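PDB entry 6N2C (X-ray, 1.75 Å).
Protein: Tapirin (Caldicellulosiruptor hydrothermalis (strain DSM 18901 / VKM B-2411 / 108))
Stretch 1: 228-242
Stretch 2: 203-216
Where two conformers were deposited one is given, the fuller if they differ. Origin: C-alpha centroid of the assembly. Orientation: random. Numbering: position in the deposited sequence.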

# COMPACT_ATOMS: atom_id res chain seq x y z
N LYS A 228 4.09 0.27 12.47
CA LYS A 228 4.51 1.59 12.15
C LYS A 228 5.92 1.45 11.48
O LYS A 228 6.78 0.82 12.05
CB LYS A 228 4.58 2.46 13.38
CG LYS A 228 5.02 3.86 13.00
CD LYS A 228 5.16 4.72 14.26
CE LYS A 228 5.66 6.13 13.94
NZ LYS A 228 4.71 6.87 13.02
N ALA A 229 6.05 1.99 10.30
CA ALA A 229 7.29 1.85 9.49
C ALA A 229 7.55 3.07 8.69
O ALA A 229 6.65 3.78 8.31
CB ALA A 229 7.10 0.67 8.56
N ASP A 230 8.82 3.30 8.30
CA ASP A 230 9.12 4.26 7.27
C ASP A 230 8.79 3.74 5.89
O ASP A 230 8.22 4.44 5.04
CB ASP A 230 10.66 4.54 7.23
CG ASP A 230 11.21 5.24 8.47
OD1 ASP A 230 10.43 5.76 9.26
OD2 ASP A 230 12.45 5.36 8.53
N ASN A 231 9.17 2.49 5.62
CA ASN A 231 8.99 1.88 4.31
C ASN A 231 8.69 0.41 4.48
O ASN A 231 9.27 -0.23 5.39
CB ASN A 231 10.20 2.00 3.33
CG ASN A 231 10.60 3.46 3.05
OD1 ASN A 231 9.96 4.13 2.26
ND2 ASN A 231 11.63 3.94 3.75
N ILE A 232 7.77 -0.12 3.63
CA ILE A 232 7.49 -1.53 3.55
C ILE A 232 7.52 -1.95 2.13
O ILE A 232 6.84 -1.35 1.29
CB ILE A 232 6.10 -1.90 4.19
CG1 ILE A 232 5.98 -1.44 5.63
CG2 ILE A 232 5.80 -3.39 3.99
CD1 ILE A 232 4.64 -1.79 6.31
N ILE A 233 8.35 -2.97 1.81
CA ILE A 233 8.53 -3.41 0.45
C ILE A 233 8.31 -4.89 0.38
O ILE A 233 8.96 -5.62 1.04
CB ILE A 233 9.97 -3.06 -0.09
CG1 ILE A 233 10.18 -1.53 -0.01
CG2 ILE A 233 10.20 -3.70 -1.48
CD1 ILE A 233 11.61 -1.11 -0.28
N VAL A 234 7.40 -5.27 -0.48
CA VAL A 234 7.07 -6.72 -0.75
C VAL A 234 7.37 -6.92 -2.19
O VAL A 234 6.59 -6.62 -3.11
CB VAL A 234 5.61 -7.06 -0.43
CG1 VAL A 234 5.44 -8.58 -0.47
CG2 VAL A 234 5.26 -6.59 0.99
N LYS A 235 8.57 -7.36 -2.45
CA LYS A 235 9.10 -7.27 -3.81
C LYS A 235 8.39 -8.27 -4.80
O LYS A 235 8.26 -7.92 -5.97
CB LYS A 235 10.59 -7.66 -3.75
CG LYS A 235 11.21 -7.84 -5.06
CD LYS A 235 11.99 -6.68 -5.56
CE LYS A 235 12.59 -7.09 -6.91
NZ LYS A 235 13.60 -6.23 -7.50
N ASN A 236 8.07 -9.47 -4.35
CA ASN A 236 7.48 -10.52 -5.18
C ASN A 236 6.22 -11.11 -4.52
O ASN A 236 5.95 -12.31 -4.63
CB ASN A 236 8.54 -11.63 -5.43
CG ASN A 236 9.78 -11.10 -6.09
OD1 ASN A 236 9.74 -10.65 -7.22
ND2 ASN A 236 10.92 -11.20 -5.40
N GLY A 237 5.46 -10.28 -3.83
CA GLY A 237 4.32 -10.78 -3.10
C GLY A 237 3.29 -9.74 -2.78
O GLY A 237 3.38 -8.60 -3.27
N SER A 238 2.33 -10.09 -1.93
CA SER A 238 1.29 -9.15 -1.49
C SER A 238 1.47 -8.77 -0.06
O SER A 238 2.33 -9.33 0.65
CB SER A 238 -0.13 -9.71 -1.67
OG SER A 238 -0.34 -10.10 -2.98
N PHE A 239 0.65 -7.83 0.38
CA PHE A 239 0.50 -7.50 1.79
C PHE A 239 -0.94 -7.86 2.17
O PHE A 239 -1.88 -7.42 1.48
CB PHE A 239 0.79 -6.04 2.04
CG PHE A 239 0.82 -5.69 3.50
CD1 PHE A 239 -0.36 -5.48 4.23
CD2 PHE A 239 2.03 -5.62 4.19
CE1 PHE A 239 -0.31 -5.22 5.62
CE2 PHE A 239 2.06 -5.32 5.54
CZ PHE A 239 0.91 -5.13 6.25
N ILE A 240 -1.10 -8.72 3.17
CA ILE A 240 -2.41 -9.28 3.49
C ILE A 240 -2.78 -8.84 4.89
O ILE A 240 -2.06 -9.17 5.87
CB ILE A 240 -2.36 -10.84 3.41
CG1 ILE A 240 -2.03 -11.20 1.94
CG2 ILE A 240 -3.67 -11.41 3.92
CD1 ILE A 240 -1.71 -12.64 1.67
N PHE A 241 -3.92 -8.12 5.02
CA PHE A 241 -4.43 -7.73 6.33
C PHE A 241 -5.29 -8.87 6.91
O PHE A 241 -5.87 -9.66 6.14
CB PHE A 241 -5.33 -6.49 6.28
CG PHE A 241 -4.61 -5.17 6.06
CD1 PHE A 241 -4.16 -4.80 4.82
CD2 PHE A 241 -4.39 -4.35 7.08
CE1 PHE A 241 -3.44 -3.64 4.62
CE2 PHE A 241 -3.74 -3.16 6.88
CZ PHE A 241 -3.21 -2.81 5.68
N GLY A 242 -5.41 -8.94 8.23
CA GLY A 242 -6.21 -9.98 8.90
C GLY A 242 -7.46 -9.56 9.62
O GLY A 242 -8.38 -10.38 9.84
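Stretch 2 203-216: TTRNMYSSSDITLR

Parallel strands can stack residue over residue and resume their pairing after loops of unequal length, and tapirin residues 203-216 lie on 228-242 in this way. T203 pairs with K228, CA to CA 5.0 Å, and T204 N donates to K228 O at 2.9 Å. At the corner R205 O accepts D230 N at 2.7 Å, while R205 NE forms a salt bridge with D230 OD2 at 3.5 Å.

Strand 206-209 then runs beside 231-234, their axes 5° apart and 4.8 Å at closest approach. Like sits on like at N206, whose OD1 accepts N231 ND2 at 2.7 Å. M207 N donates to N231 O and M207 O accepts I233 N, both at 3.0 Å: one residue bonds to two neighbours flanking its partner, I232. Y208 CD2 packs 4.0 Å from I233 CG2, and S209 N reaches I233 O at 2.9 Å.

The loops differ in length by one residue. S210 O accepts N236 N at 2.7 Å; S211 lies nearest G237, where a CB would clash with S211 C. D212 OD1 receives S238 N at 2.8 Å. Strand 213-214 resumes the pairing: I213 N bonds S238 O at 3.0 Å, and I213 CD1 lies 3.6 Å from V234 CG2. T214 pairs with I240, their side chains on the same face; L215 N closes on I240 O at 2.9 Å. R216 points away beside G242.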

# COMPACT_ATOMS: atom_id res chain seq x y z
N THR A 203 7.22 -1.80 15.52
CA THR A 203 7.72 -0.46 15.32
C THR A 203 9.05 -0.65 14.60
O THR A 203 9.92 -1.32 15.13
CB THR A 203 7.89 0.29 16.63
OG1 THR A 203 6.67 0.26 17.40
CG2 THR A 203 8.26 1.76 16.38
N THR A 204 9.15 -0.11 13.39
CA THR A 204 10.35 -0.31 12.58
C THR A 204 10.70 0.86 11.77
O THR A 204 9.95 1.85 11.65
CB THR A 204 10.23 -1.59 11.75
OG1 THR A 204 11.55 -1.96 11.24
CG2 THR A 204 9.33 -1.33 10.54
N ARG A 205 11.90 0.81 11.16
CA ARG A 205 12.25 1.78 10.16
C ARG A 205 11.85 1.15 8.85
O ARG A 205 10.68 1.37 8.42
CB ARG A 205 13.73 2.20 10.15
CG ARG A 205 14.16 3.05 11.28
CD ARG A 205 15.55 3.59 10.97
NE ARG A 205 15.61 4.48 9.80
CZ ARG A 205 16.68 5.22 9.49
NH1 ARG A 205 17.82 5.13 10.20
NH2 ARG A 205 16.65 6.00 8.42
N ASN A 206 12.70 0.30 8.28
CA ASN A 206 12.35 -0.39 7.01
C ASN A 206 12.06 -1.85 7.16
O ASN A 206 12.64 -2.51 8.02
CB ASN A 206 13.40 -0.06 5.99
CG ASN A 206 13.47 1.45 5.75
OD1 ASN A 206 12.42 2.11 5.64
ND2 ASN A 206 14.70 2.05 5.66
N MET A 207 11.19 -2.41 6.26
CA MET A 207 10.87 -3.82 6.30
C MET A 207 10.76 -4.31 4.88
O MET A 207 10.30 -3.56 4.00
CB MET A 207 9.49 -4.03 7.02
CG MET A 207 8.95 -5.44 6.90
SD MET A 207 7.43 -5.78 7.94
CE MET A 207 7.28 -4.09 8.56
N TYR A 208 11.41 -5.44 4.61
CA TYR A 208 11.39 -6.03 3.31
C TYR A 208 10.96 -7.49 3.40
O TYR A 208 11.38 -8.27 4.27
CB TYR A 208 12.80 -6.01 2.65
CG TYR A 208 12.95 -6.80 1.36
CD1 TYR A 208 13.25 -8.18 1.32
CD2 TYR A 208 12.89 -6.18 0.16
CE1 TYR A 208 13.30 -8.85 0.13
CE2 TYR A 208 12.97 -6.85 -1.03
CZ TYR A 208 13.22 -8.20 -1.03
OH TYR A 208 13.35 -8.89 -2.22
N SER A 209 10.15 -7.92 2.41
CA SER A 209 9.90 -9.34 2.23
C SER A 209 9.88 -9.60 0.76
O SER A 209 9.48 -8.74 -0.04
CB SER A 209 8.52 -9.66 2.84
OG SER A 209 8.33 -11.04 2.96
N SER A 210 10.26 -10.82 0.34
CA SER A 210 10.19 -11.13 -1.05
C SER A 210 8.75 -11.66 -1.35
O SER A 210 8.07 -11.15 -2.26
CB SER A 210 11.26 -12.20 -1.42
OG SER A 210 11.07 -12.57 -2.81
N SER A 211 8.30 -12.66 -0.58
CA SER A 211 6.97 -13.16 -0.75
C SER A 211 6.05 -12.48 0.25
O SER A 211 6.41 -11.44 0.84
CB SER A 211 7.00 -14.72 -0.72
OG SER A 211 5.66 -15.22 -0.89
N ASP A 212 4.85 -13.00 0.45
CA ASP A 212 3.81 -12.25 1.12
C ASP A 212 4.15 -11.87 2.56
O ASP A 212 4.79 -12.63 3.31
CB ASP A 212 2.54 -13.06 1.24
CG ASP A 212 1.92 -13.42 -0.09
OD1 ASP A 212 2.07 -12.72 -1.08
OD2 ASP A 212 1.33 -14.53 -0.16
N ILE A 213 3.68 -10.73 2.96
CA ILE A 213 3.63 -10.39 4.39
C ILE A 213 2.19 -10.59 4.84
O ILE A 213 1.28 -10.01 4.22
CB ILE A 213 4.04 -8.97 4.66
CG1 ILE A 213 5.48 -8.74 4.21
CG2 ILE A 213 3.81 -8.66 6.13
CD1 ILE A 213 6.00 -7.32 4.44
N THR A 214 1.97 -11.46 5.82
CA THR A 214 0.61 -11.75 6.28
C THR A 214 0.39 -11.33 7.74
O THR A 214 1.10 -11.80 8.65
CB THR A 214 0.32 -13.26 6.14
OG1 THR A 214 0.45 -13.66 4.76
CG2 THR A 214 -1.11 -13.53 6.55
N LEU A 215 -0.59 -10.46 7.97
CA LEU A 215 -1.06 -10.16 9.27
C LEU A 215 -2.26 -11.07 9.65
O LEU A 215 -2.99 -11.60 8.77
CB LEU A 215 -1.56 -8.74 9.37
CG LEU A 215 -0.49 -7.67 9.20
CD1 LEU A 215 -1.21 -6.33 9.28
CD2 LEU A 215 0.48 -7.71 10.37
N ARG A 216 -2.39 -11.27 10.94
CA ARG A 216 -3.57 -11.98 11.54
C ARG A 216 -4.40 -10.95 12.22
O ARG A 216 -3.96 -9.85 12.48
CB ARG A 216 -3.15 -13.11 12.50
CG ARG A 216 -2.18 -14.09 11.86
CD ARG A 216 -2.74 -14.75 10.59
NE ARG A 216 -1.92 -15.88 10.13
CZ ARG A 216 -2.13 -16.52 8.99
NH1 ARG A 216 -3.15 -16.15 8.18
NH2 ARG A 216 -1.30 -17.50 8.64
O HOH W 1 14.28 4.97 6.03